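NEQ263 (Nanoarchaeum equitans Kin4-M, PDB 5BN3) is the NeqB subunit of the NeqA-NeqB ATP synthase core complex, a member of the ATPase alpha/beta chains family that probably binds ATP. Local coordinates at residues L111-G114 with I118-A121; I147-A152 with D387-R392; D319-L324 with K345-G350; K337-I342 with K396-I401. All coordinates share one frame; numbering follows the deposited sequence.

Interaction 1. Residues L111-G114 with I118-A121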
loop_
_atom_site.group_PDB
_atom_site.type_symbol
_atom_site.label_atom_id
_atom_site.label_comp_id
_atom_site.label_asym_id
_atom_site.label_seq_id
_atom_site.Cartn_x
_atom_site.Cartn_y
_atom_site.Cartn_z
ATOM N N LEU B 111 -7.227 25.758 -33.563
ATOM C CA LEU B 111 -6.086 26.664 -33.478
ATOM C C LEU B 111 -4.845 25.900 -33.923
ATOM O O LEU B 111 -4.348 25.036 -33.196
ATOM C CB LEU B 111 -5.890 27.163 -32.043
ATOM C CG LEU B 111 -6.932 28.104 -31.436
ATOM C CD1 LEU B 111 -6.688 28.282 -29.948
ATOM C CD2 LEU B 111 -6.891 29.450 -32.129
ATOM N N TYR B 112 -4.338 26.207 -35.112
ATOM C CA TYR B 112 -3.177 25.485 -35.626
ATOM C C TYR B 112 -1.872 25.871 -34.930
ATOM O O TYR B 112 -1.504 27.046 -34.863
ATOM C CB TYR B 112 -3.075 25.623 -37.147
ATOM C CG TYR B 112 -4.069 24.741 -37.852
ATOM C CD1 TYR B 112 -3.821 23.388 -38.013
ATOM C CD2 TYR B 112 -5.266 25.251 -38.331
ATOM C CE1 TYR B 112 -4.726 22.573 -38.640
ATOM C CE2 TYR B 112 -6.179 24.438 -38.963
ATOM C CZ TYR B 112 -5.899 23.101 -39.112
ATOM O OH TYR B 112 -6.790 22.270 -39.736
ATOM N N THR B 113 -1.186 24.859 -34.410
ATOM C CA THR B 113 0.041 25.054 -33.654
ATOM C C THR B 113 1.259 25.003 -34.558
ATOM O O THR B 113 2.314 25.535 -34.218
ATOM C CB THR B 113 0.197 23.981 -32.556
ATOM O OG1 THR B 113 0.383 22.695 -33.161
ATOM C CG2 THR B 113 -1.035 23.946 -31.672
ATOM N N GLY B 114 1.111 24.350 -35.708
ATOM C CA GLY B 114 2.225 24.155 -36.618
ATOM C C GLY B 114 3.031 22.927 -36.248
ATOM O O GLY B 114 4.047 22.621 -36.876
ATOM N N ILE B 118 0.623 17.281 -32.952
ATOM C CA ILE B 118 -0.593 17.834 -32.360
ATOM C C ILE B 118 -1.686 18.052 -33.411
ATOM O O ILE B 118 -2.788 17.521 -33.286
ATOM C CB ILE B 118 -0.309 19.176 -31.652
ATOM C CG1 ILE B 118 0.550 18.951 -30.402
ATOM C CG2 ILE B 118 -1.609 19.872 -31.277
ATOM C CD1 ILE B 118 0.901 20.232 -29.662
ATOM N N ASP B 119 -1.372 18.824 -34.450
ATOM C CA ASP B 119 -2.379 19.294 -35.408
ATOM C C ASP B 119 -3.195 18.217 -36.133
ATOM O O ASP B 119 -4.395 18.389 -36.345
ATOM C CB ASP B 119 -1.735 20.230 -36.438
ATOM C CG ASP B 119 -1.326 21.563 -35.844
ATOM O OD1 ASP B 119 -1.797 21.900 -34.737
ATOM O OD2 ASP B 119 -0.539 22.283 -36.494
ATOM N N VAL B 120 -2.552 17.121 -36.522
ATOM C CA VAL B 120 -3.244 16.079 -37.279
ATOM C C VAL B 120 -4.234 15.284 -36.427
ATOM O O VAL B 120 -5.437 15.308 -36.676
ATOM C CB VAL B 120 -2.250 15.108 -37.952
ATOM C CG1 VAL B 120 -2.997 14.013 -38.685
ATOM C CG2 VAL B 120 -1.353 15.863 -38.916
ATOM N N ALA B 121 -3.727 14.596 -35.410
ATOM C CA ALA B 121 -4.562 13.682 -34.635
ATOM C C ALA B 121 -5.173 14.301 -33.380
ATOM O O ALA B 121 -6.232 13.874 -32.936
ATOM C CB ALA B 121 -3.781 12.437 -34.279
HETATM O O HOH W 1 -4.061 22.281 -33.170
#
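Y112 and D119 bring the two backbones to within 6.2 Å, CA to CA, where the irregular segment 111-114 runs past the short helix that carries I118 and D119. The D119 carboxylate carries the contact by bridging two successive main-chain N-H groups. Its OD1 takes T113 N at 3.0 Å on the syn lone pair, with a nearly straight N-H...O angle of 167°. Its OD2 takes G114 N at 2.8 Å, more bent at 137°. OD1 has a second donor in T113 OG1, 2.8 Å away and above the carboxylate plane; the hydroxyl, with chi1 66°, lies between the backbone N and the carbonyl carbon and also bonds to I115 N. A water 2.8 Å from both L111 O and D119 OD1 donates to each. The carboxylate is fixed against rotation, and four donors satisfy this buried anion. The Y112 ring offers its edge, CD1 lying 3.8 Å from D119 CG with the two planes almost perpendicular, while I118 CB packs on T113 OG1. T113 to D119 spell the T-G-I-x-x-I-D sequence familiar from rotary ATPase alpha/beta subunits, here a loop-to-helix connection tied by the aspartate, in a subunit with a P-loop NTPase-type nucleotide-binding domain.

Interaction 2. Residues I147-A152 with D387-R392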
loop_
_atom_site.group_PDB
_atom_site.type_symbol
_atom_site.label_atom_id
_atom_site.label_comp_id
_atom_site.label_asym_id
_atom_site.label_seq_id
_atom_site.Cartn_x
_atom_site.Cartn_y
_atom_site.Cartn_z
ATOM N N ILE B 147 3.811 26.342 -28.812
ATOM C CA ILE B 147 2.373 26.440 -29.041
ATOM C C ILE B 147 1.914 27.892 -28.932
ATOM O O ILE B 147 1.240 28.404 -29.826
ATOM C CB ILE B 147 1.583 25.572 -28.038
ATOM C CG1 ILE B 147 1.725 24.087 -28.387
ATOM C CG2 ILE B 147 0.117 25.958 -28.032
ATOM C CD1 ILE B 147 1.156 23.157 -27.327
ATOM N N ALA B 148 2.289 28.551 -27.839
ATOM C CA ALA B 148 1.912 29.943 -27.605
ATOM C C ALA B 148 2.379 30.867 -28.728
ATOM O O ALA B 148 1.675 31.808 -29.102
ATOM C CB ALA B 148 2.457 30.415 -26.271
ATOM N N ARG B 149 3.567 30.592 -29.260
ATOM C CA ARG B 149 4.144 31.390 -30.340
ATOM C C ARG B 149 3.257 31.398 -31.586
ATOM O O ARG B 149 3.205 32.391 -32.311
ATOM C CB ARG B 149 5.538 30.856 -30.700
ATOM C CG ARG B 149 6.334 31.744 -31.649
ATOM C CD ARG B 149 7.439 30.963 -32.346
ATOM N NE ARG B 149 8.234 30.172 -31.410
ATOM C CZ ARG B 149 8.782 28.997 -31.704
ATOM N NH1 ARG B 149 8.624 28.473 -32.912
ATOM N NH2 ARG B 149 9.484 28.342 -30.791
ATOM N N ASN B 150 2.545 30.298 -31.820
ATOM C CA ASN B 150 1.800 30.129 -33.067
ATOM C C ASN B 150 0.281 30.321 -32.988
ATOM O O ASN B 150 -0.352 30.648 -33.992
ATOM C CB ASN B 150 2.134 28.775 -33.705
ATOM C CG ASN B 150 3.575 28.691 -34.172
ATOM O OD1 ASN B 150 3.977 29.391 -35.104
ATOM N ND2 ASN B 150 4.357 27.827 -33.536
ATOM N N VAL B 151 -0.302 30.122 -31.808
ATOM C CA VAL B 151 -1.758 30.209 -31.664
ATOM C C VAL B 151 -2.226 31.507 -31.006
ATOM O O VAL B 151 -3.428 31.746 -30.884
ATOM C CB VAL B 151 -2.338 29.001 -30.883
ATOM C CG1 VAL B 151 -1.901 27.692 -31.518
ATOM C CG2 VAL B 151 -1.913 29.051 -29.421
ATOM N N ALA B 152 -1.279 32.345 -30.593
ATOM C CA ALA B 152 -1.611 33.575 -29.875
ATOM C C ALA B 152 -0.990 34.829 -30.487
ATOM O O ALA B 152 -0.701 35.792 -29.777
ATOM C CB ALA B 152 -1.212 33.454 -28.418
ATOM N N ASP B 387 11.670 20.595 -35.445
ATOM C CA ASP B 387 12.447 21.622 -34.753
ATOM C C ASP B 387 11.573 22.557 -33.912
ATOM O O ASP B 387 10.409 22.805 -34.237
ATOM C CB ASP B 387 13.278 22.439 -35.745
ATOM C CG ASP B 387 14.288 23.336 -35.055
ATOM O OD1 ASP B 387 13.942 24.495 -34.739
ATOM O OD2 ASP B 387 15.427 22.881 -34.817
ATOM N N TYR B 388 12.153 23.067 -32.830
ATOM C CA TYR B 388 11.487 24.006 -31.933
ATOM C C TYR B 388 11.068 25.287 -32.656
ATOM O O TYR B 388 10.113 25.956 -32.254
ATOM C CB TYR B 388 12.425 24.323 -30.764
ATOM C CG TYR B 388 11.941 25.387 -29.807
ATOM C CD1 TYR B 388 10.735 25.256 -29.140
ATOM C CD2 TYR B 388 12.715 26.507 -29.543
ATOM C CE1 TYR B 388 10.300 26.225 -28.254
ATOM C CE2 TYR B 388 12.290 27.478 -28.659
ATOM C CZ TYR B 388 11.083 27.331 -28.017
ATOM O OH TYR B 388 10.652 28.295 -27.136
ATOM N N TYR B 389 11.778 25.619 -33.729
ATOM C CA TYR B 389 11.485 26.830 -34.491
ATOM C C TYR B 389 10.834 26.530 -35.836
ATOM O O TYR B 389 10.746 27.404 -36.700
ATOM C CB TYR B 389 12.759 27.654 -34.687
ATOM C CG TYR B 389 13.319 28.189 -33.396
ATOM C CD1 TYR B 389 12.611 29.117 -32.650
ATOM C CD2 TYR B 389 14.552 27.770 -32.922
ATOM C CE1 TYR B 389 13.112 29.608 -31.470
ATOM C CE2 TYR B 389 15.065 28.261 -31.740
ATOM C CZ TYR B 389 14.339 29.180 -31.020
ATOM O OH TYR B 389 14.837 29.677 -29.840
ATOM N N GLU B 390 10.371 25.298 -36.007
ATOM C CA GLU B 390 9.753 24.882 -37.260
ATOM C C GLU B 390 8.232 24.937 -37.186
ATOM O O GLU B 390 7.629 24.441 -36.229
ATOM C CB GLU B 390 10.202 23.465 -37.631
ATOM C CG GLU B 390 9.561 22.925 -38.902
ATOM C CD GLU B 390 10.103 21.567 -39.303
ATOM O OE1 GLU B 390 10.925 21.002 -38.547
ATOM O OE2 GLU B 390 9.709 21.060 -40.375
ATOM N N TYR B 391 7.618 25.549 -38.195
ATOM C CA TYR B 391 6.165 25.577 -38.317
ATOM C C TYR B 391 5.741 24.755 -39.526
ATOM O O TYR B 391 6.191 25.005 -40.646
ATOM C CB TYR B 391 5.658 27.018 -38.470
ATOM C CG TYR B 391 4.150 27.129 -38.523
ATOM C CD1 TYR B 391 3.454 26.921 -39.710
ATOM C CD2 TYR B 391 3.422 27.446 -37.388
ATOM C CE1 TYR B 391 2.078 27.017 -39.756
ATOM C CE2 TYR B 391 2.047 27.548 -37.426
ATOM C CZ TYR B 391 1.382 27.331 -38.609
ATOM O OH TYR B 391 0.010 27.432 -38.642
ATOM N N ARG B 392 4.866 23.782 -39.305
ATOM C CA ARG B 392 4.337 22.989 -40.404
ATOM C C ARG B 392 2.863 23.294 -40.627
ATOM O O ARG B 392 2.055 23.208 -39.701
ATOM C CB ARG B 392 4.528 21.494 -40.132
ATOM C CG ARG B 392 5.974 21.082 -39.926
ATOM C CD ARG B 392 6.124 19.580 -40.010
ATOM N NE ARG B 392 7.492 19.143 -39.741
ATOM C CZ ARG B 392 7.803 17.991 -39.159
ATOM N NH1 ARG B 392 6.842 17.162 -38.776
ATOM N NH2 ARG B 392 9.071 17.672 -38.952
HETATM O O HOH W 2 7.965 28.797 -35.797
HETATM O O HOH W 3 6.852 26.530 -34.786
#
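R149 sets two nitrogens on a single oxygen, the backbone carbonyl of Y388, while the same guanidinium stands over the ring of that tyrosine. NH1 reaches Y388 O at 3.0 Å in the carbonyl plane, on a lone pair; NH2 reaches Y388 O at 2.9 Å from above that plane. The oxygen itself lies in the guanidinium plane. NH2 also sits over the centre of the Y388 ring, and the R149 CZ to ring-centroid distance of 4.7 Å, 12° off the normal, identifies a cation-pi contact with the planes 86° apart. Y389 CD1 covers one guanidinium face, 3.7 Å from R149 NH2. A bend at chi3 (-49°) turns the otherwise extended arginine chain toward the Y388 carbonyl. The receiving loop is a type I beta turn from D387 to E390, reinforced by an Asx turn in which D387 OD1 accepts Y389 N at 2.6 Å; it joins the two last helices of the C-terminal domain and leans on helix 140-151 of the nucleotide-binding domain. With an alanine in place of R149, Y388 O would probably lose both side-chain donors and the Y388 ring the cation over its face. Nearby, N150 OD1 approaches Y391 CD2 obliquely at 3.1 Å, its amide held by ND2 bonding to Q146 O. Water 3 accepts from N150 ND2 at 3.1 Å and donates weakly to E390 O.

Interaction 3. Residues D319-L324 with K345-G350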
loop_
_atom_site.group_PDB
_atom_site.type_symbol
_atom_site.label_atom_id
_atom_site.label_comp_id
_atom_site.label_asym_id
_atom_site.label_seq_id
_atom_site.Cartn_x
_atom_site.Cartn_y
_atom_site.Cartn_z
ATOM N N ASP B 319 3.674 11.326 -26.988
ATOM C CA ASP B 319 3.077 10.003 -27.154
ATOM C C ASP B 319 1.765 10.157 -27.919
ATOM O O ASP B 319 0.780 10.661 -27.378
ATOM C CB ASP B 319 2.834 9.364 -25.779
ATOM C CG ASP B 319 2.441 7.894 -25.864
ATOM O OD1 ASP B 319 1.635 7.517 -26.745
ATOM O OD2 ASP B 319 2.936 7.105 -25.030
ATOM N N LEU B 320 1.757 9.723 -29.177
ATOM C CA LEU B 320 0.601 9.907 -30.057
ATOM C C LEU B 320 -0.644 9.165 -29.586
ATOM O O LEU B 320 -1.765 9.557 -29.910
ATOM C CB LEU B 320 0.938 9.470 -31.487
ATOM C CG LEU B 320 1.746 10.432 -32.356
ATOM C CD1 LEU B 320 1.987 9.837 -33.735
ATOM C CD2 LEU B 320 1.023 11.755 -32.479
ATOM N N LEU B 321 -0.449 8.097 -28.821
ATOM C CA LEU B 321 -1.562 7.238 -28.432
ATOM C C LEU B 321 -2.097 7.537 -27.031
ATOM O O LEU B 321 -3.294 7.404 -26.780
ATOM C CB LEU B 321 -1.176 5.765 -28.583
ATOM C CG LEU B 321 -0.876 5.377 -30.033
ATOM C CD1 LEU B 321 -0.477 3.921 -30.160
ATOM C CD2 LEU B 321 -2.088 5.662 -30.884
ATOM N N LYS B 322 -1.218 7.952 -26.126
ATOM C CA LYS B 322 -1.651 8.354 -24.790
ATOM C C LYS B 322 -2.259 9.751 -24.803
ATOM O O LYS B 322 -3.044 10.105 -23.923
ATOM C CB LYS B 322 -0.487 8.298 -23.798
ATOM C CG LYS B 322 -0.060 6.890 -23.418
ATOM C CD LYS B 322 1.038 6.926 -22.362
ATOM C CE LYS B 322 1.512 5.527 -21.994
ATOM N NZ LYS B 322 2.671 5.571 -21.057
ATOM N N SER B 323 -1.887 10.542 -25.804
ATOM C CA SER B 323 -2.420 11.891 -25.941
ATOM C C SER B 323 -3.844 11.858 -26.484
ATOM O O SER B 323 -4.259 10.882 -27.117
ATOM C CB SER B 323 -1.527 12.749 -26.840
ATOM O OG SER B 323 -0.226 12.859 -26.294
ATOM N N LEU B 324 -4.585 12.930 -26.224
ATOM C CA LEU B 324 -5.991 13.000 -26.592
ATOM C C LEU B 324 -6.472 14.441 -26.649
ATOM O O LEU B 324 -6.130 15.250 -25.792
ATOM C CB LEU B 324 -6.841 12.225 -25.579
ATOM C CG LEU B 324 -8.359 12.399 -25.697
ATOM C CD1 LEU B 324 -8.859 11.792 -26.993
ATOM C CD2 LEU B 324 -9.087 11.790 -24.505
ATOM N N LYS B 345 -4.312 4.631 -36.120
ATOM C CA LYS B 345 -4.507 3.186 -36.235
ATOM C C LYS B 345 -3.267 2.452 -36.749
ATOM O O LYS B 345 -2.944 1.368 -36.269
ATOM C CB LYS B 345 -5.722 2.877 -37.118
ATOM C CG LYS B 345 -7.047 3.420 -36.579
ATOM C CD LYS B 345 -7.922 2.318 -35.993
ATOM C CE LYS B 345 -9.133 2.889 -35.257
ATOM N NZ LYS B 345 -10.029 3.695 -36.131
ATOM N N SER B 346 -2.576 3.043 -37.718
ATOM C CA SER B 346 -1.385 2.419 -38.291
ATOM C C SER B 346 -0.186 2.477 -37.344
ATOM O O SER B 346 0.617 1.546 -37.296
ATOM C CB SER B 346 -1.024 3.064 -39.631
ATOM O OG SER B 346 -2.122 3.034 -40.524
ATOM N N TYR B 347 -0.065 3.574 -36.599
ATOM C CA TYR B 347 1.005 3.723 -35.616
ATOM C C TYR B 347 0.828 2.698 -34.501
ATOM O O TYR B 347 1.791 2.065 -34.071
ATOM C CB TYR B 347 1.015 5.147 -35.044
ATOM C CG TYR B 347 2.163 5.438 -34.101
ATOM C CD1 TYR B 347 3.479 5.315 -34.521
ATOM C CD2 TYR B 347 1.929 5.856 -32.799
ATOM C CE1 TYR B 347 4.530 5.583 -33.668
ATOM C CE2 TYR B 347 2.978 6.128 -31.937
ATOM C CZ TYR B 347 4.275 5.989 -32.379
ATOM O OH TYR B 347 5.326 6.255 -31.534
ATOM N N ALA B 348 -0.410 2.536 -34.047
ATOM C CA ALA B 348 -0.726 1.564 -33.004
ATOM C C ALA B 348 -0.397 0.141 -33.444
ATOM O O ALA B 348 0.201 -0.630 -32.692
ATOM C CB ALA B 348 -2.186 1.671 -32.612
ATOM N N LYS B 349 -0.799 -0.208 -34.662
ATOM C CA LYS B 349 -0.503 -1.524 -35.213
ATOM C C LYS B 349 1.005 -1.695 -35.385
ATOM O O LYS B 349 1.543 -2.784 -35.186
ATOM C CB LYS B 349 -1.233 -1.724 -36.545
ATOM C CG LYS B 349 -1.139 -3.136 -37.106
ATOM C CD LYS B 349 -2.441 -3.550 -37.782
ATOM C CE LYS B 349 -2.343 -4.950 -38.374
ATOM N NZ LYS B 349 -1.966 -5.975 -37.361
ATOM N N GLY B 350 1.684 -0.605 -35.735
ATOM C CA GLY B 350 3.131 -0.615 -35.854
ATOM C C GLY B 350 3.817 -0.884 -34.527
ATOM O O GLY B 350 4.840 -1.568 -34.481
HETATM O O HOH W 4 4.268 8.480 -30.104
#
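Apolar contact across the interface centres on L320 and L321, which meet Y347 and A348 on helix 334-356. L320 CB touches Y347 CE2 at 3.9 Å, and L320 CD1 lies over one face of that ring, offset toward the rim. L321 comes to the same ring from the edge, L321 CG to Y347 CD2 at 4.0 Å, and sends CD1 on to A348 CB at 3.7 Å. With Y347 CG anti to the backbone N (chi1 -175°), the ring swings off the helix to meet both leucines. Polar linkage across the contact runs through a water that donates to Y347 OH at 2.8 Å and accepts from L320 N at 3.0 Å; the hydroxyl also bonds to E380. Within segment 319-324, D319 OD1 takes L321 N and K322 N, both at 3.0 Å, forming an Asx turn and Asx motif at the start of 320-322, helical in backbone angles only. Beyond the pair, R412 of the neighbouring V-type ATP synthase alpha chain bonds to L321 O and S323 O. The chemistry implies a buried hydrophobic seam between nucleotide-binding and C-terminal domains, with no direct hydrogen bond across it and its polar edge bridged by water.

Interaction 4. Residues K337-I342 with K396-I401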
loop_
_atom_site.group_PDB
_atom_site.type_symbol
_atom_site.label_atom_id
_atom_site.label_comp_id
_atom_site.label_asym_id
_atom_site.label_seq_id
_atom_site.Cartn_x
_atom_site.Cartn_y
_atom_site.Cartn_z
ATOM N N LYS B 337 -10.139 14.149 -40.713
ATOM C CA LYS B 337 -10.535 12.975 -39.941
ATOM C C LYS B 337 -9.920 11.705 -40.508
ATOM O O LYS B 337 -9.481 10.829 -39.763
ATOM C CB LYS B 337 -12.061 12.847 -39.897
ATOM C CG LYS B 337 -12.749 13.933 -39.083
ATOM C CD LYS B 337 -14.267 13.868 -39.233
ATOM C CE LYS B 337 -14.945 14.994 -38.461
ATOM N NZ LYS B 337 -16.425 14.996 -38.632
ATOM N N LYS B 338 -9.886 11.617 -41.833
ATOM C CA LYS B 338 -9.325 10.457 -42.513
ATOM C C LYS B 338 -7.836 10.297 -42.213
ATOM O O LYS B 338 -7.367 9.193 -41.932
ATOM C CB LYS B 338 -9.551 10.568 -44.022
ATOM C CG LYS B 338 -9.020 9.388 -44.813
ATOM C CD LYS B 338 -9.020 9.676 -46.307
ATOM C CE LYS B 338 -8.255 8.605 -47.068
ATOM N NZ LYS B 338 -8.826 7.248 -46.843
ATOM N N TYR B 339 -7.098 11.402 -42.265
ATOM C CA TYR B 339 -5.664 11.372 -41.990
ATOM C C TYR B 339 -5.363 11.030 -40.533
ATOM O O TYR B 339 -4.432 10.280 -40.248
ATOM C CB TYR B 339 -5.010 12.704 -42.370
ATOM C CG TYR B 339 -4.567 12.777 -43.813
ATOM C CD1 TYR B 339 -3.348 12.249 -44.210
ATOM C CD2 TYR B 339 -5.366 13.376 -44.775
ATOM C CE1 TYR B 339 -2.938 12.312 -45.526
ATOM C CE2 TYR B 339 -4.965 13.444 -46.094
ATOM C CZ TYR B 339 -3.750 12.910 -46.462
ATOM O OH TYR B 339 -3.343 12.975 -47.773
ATOM N N ALA B 340 -6.147 11.587 -39.615
ATOM C CA ALA B 340 -5.955 11.318 -38.193
ATOM C C ALA B 340 -6.186 9.846 -37.881
ATOM O O ALA B 340 -5.415 9.229 -37.146
ATOM C CB ALA B 340 -6.881 12.180 -37.364
ATOM N N ASP B 341 -7.256 9.292 -38.441
ATOM C CA ASP B 341 -7.591 7.890 -38.230
ATOM C C ASP B 341 -6.502 6.964 -38.774
ATOM O O ASP B 341 -6.097 6.016 -38.103
ATOM C CB ASP B 341 -8.943 7.565 -38.873
ATOM C CG ASP B 341 -9.650 6.407 -38.194
ATOM O OD1 ASP B 341 -9.707 6.394 -36.946
ATOM O OD2 ASP B 341 -10.145 5.510 -38.905
ATOM N N ILE B 342 -6.022 7.247 -39.981
ATOM C CA ILE B 342 -4.988 6.426 -40.609
ATOM C C ILE B 342 -3.673 6.503 -39.825
ATOM O O ILE B 342 -2.961 5.507 -39.696
ATOM C CB ILE B 342 -4.788 6.817 -42.105
ATOM C CG1 ILE B 342 -4.951 5.597 -43.019
ATOM C CG2 ILE B 342 -3.434 7.478 -42.342
ATOM C CD1 ILE B 342 -3.754 4.663 -43.019
ATOM N N LYS B 396 1.310 20.422 -45.097
ATOM C CA LYS B 396 2.651 19.851 -45.020
ATOM C C LYS B 396 2.655 18.583 -44.167
ATOM O O LYS B 396 3.323 17.602 -44.498
ATOM C CB LYS B 396 3.642 20.877 -44.459
ATOM C CG LYS B 396 5.061 20.350 -44.282
ATOM C CD LYS B 396 5.635 19.842 -45.600
ATOM C CE LYS B 396 7.015 19.227 -45.415
ATOM N NZ LYS B 396 8.019 20.207 -44.926
ATOM N N SER B 397 1.897 18.605 -43.076
ATOM C CA SER B 397 1.784 17.444 -42.198
ATOM C C SER B 397 1.129 16.259 -42.910
ATOM O O SER B 397 1.528 15.111 -42.709
ATOM C CB SER B 397 0.999 17.807 -40.933
ATOM O OG SER B 397 1.715 18.738 -40.137
ATOM N N PHE B 398 0.128 16.545 -43.740
ATOM C CA PHE B 398 -0.533 15.515 -44.537
ATOM C C PHE B 398 0.428 14.916 -45.562
ATOM O O PHE B 398 0.426 13.708 -45.793
ATOM C CB PHE B 398 -1.753 16.095 -45.263
ATOM C CG PHE B 398 -2.904 16.439 -44.357
ATOM C CD1 PHE B 398 -2.981 15.921 -43.070
ATOM C CD2 PHE B 398 -3.919 17.273 -44.801
ATOM C CE1 PHE B 398 -4.048 16.239 -42.243
ATOM C CE2 PHE B 398 -4.986 17.593 -43.981
ATOM C CZ PHE B 398 -5.051 17.073 -42.702
ATOM N N GLU B 399 1.241 15.775 -46.175
ATOM C CA GLU B 399 2.228 15.350 -47.166
ATOM C C GLU B 399 3.254 14.389 -46.575
ATOM O O GLU B 399 3.662 13.425 -47.227
ATOM C CB GLU B 399 2.951 16.565 -47.758
ATOM C CG GLU B 399 2.101 17.424 -48.681
ATOM C CD GLU B 399 2.855 18.632 -49.199
ATOM O OE1 GLU B 399 4.103 18.635 -49.113
ATOM O OE2 GLU B 399 2.204 19.580 -49.686
ATOM N N ILE B 400 3.679 14.664 -45.346
ATOM C CA ILE B 400 4.618 13.793 -44.648
ATOM C C ILE B 400 4.005 12.409 -44.433
ATOM O O ILE B 400 4.654 11.392 -44.674
ATOM C CB ILE B 400 5.055 14.400 -43.293
ATOM C CG1 ILE B 400 5.854 15.688 -43.521
ATOM C CG2 ILE B 400 5.894 13.413 -42.511
ATOM C CD1 ILE B 400 6.253 16.402 -42.239
ATOM N N ILE B 401 2.748 12.382 -43.995
ATOM C CA ILE B 401 2.023 11.130 -43.797
ATOM C C ILE B 401 1.924 10.345 -45.106
ATOM O O ILE B 401 2.161 9.135 -45.129
ATOM C CB ILE B 401 0.608 11.381 -43.227
ATOM C CG1 ILE B 401 0.697 11.984 -41.821
ATOM C CG2 ILE B 401 -0.190 10.095 -43.180
ATOM C CD1 ILE B 401 -0.653 12.331 -41.210
#
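This is an aromatic helix-helix contact inside the C-terminal domain, between helix 334-356 and the last helix, 394-408. The axes of the short segments pass 11.1 Å apart at 44°, a spacing wide enough for large side chains to fill. Y339 and F398 do so as an offset stack: the ring centroids are 4.2 Å apart and the planes differ by only 11°. Y339 CG lies 3.6 Å from F398 CD1, and the two faces overlap with a lateral shift. F398 also supplies a CH-pi contact, its CB standing over the Y339 ring 4.0 Å from the centroid. Its CG lies anti to the carbonyl carbon (chi1 -70°), which carries the phenyl back along its own helix and against one face of the tyrosine ring. In the alpha-helical C-terminal domain shared by V- and A-type ATP synthase subunits, this stack joins two helices whose N-to-C directions are nearer parallel than antiparallel. I401 lies at the edge of the tyrosine ring, CG2 to Y339 CD1 at 4.0 Å, and I342 CG2 meets I401 CG2 more loosely at 4.3 Å. At the far end of the ring, Y339 OH hydrogen-bonds D402 OD2. Replacing Y339 by an alanine would probably open a gap against F398 and I401 and leave D402 without the hydroxyl it bonds. H336 meets the F398 ring edge-to-face, adding a third aromatic group to the cluster.

Interaction 1 lies between two of the others. Its centre is 10 Å from that of interaction 2, where G114 O probably accepts R392 N at 2.8 Å, and 11 Å from that of interaction 4, where V120 CG2 packs on S397 CB at 3.7 Å. Interactions 3 and 4 both use helix 334-356, with centres 13 Å apart, and their segments adjoin in sequence. Interactions 2 and 3 join the nucleotide-binding domain to the C-terminal domain at separate places, 22 Å apart between centres. In interaction 3, the L321 side chain is about 12 Å from a bound ADP, too far for this side chain to touch it.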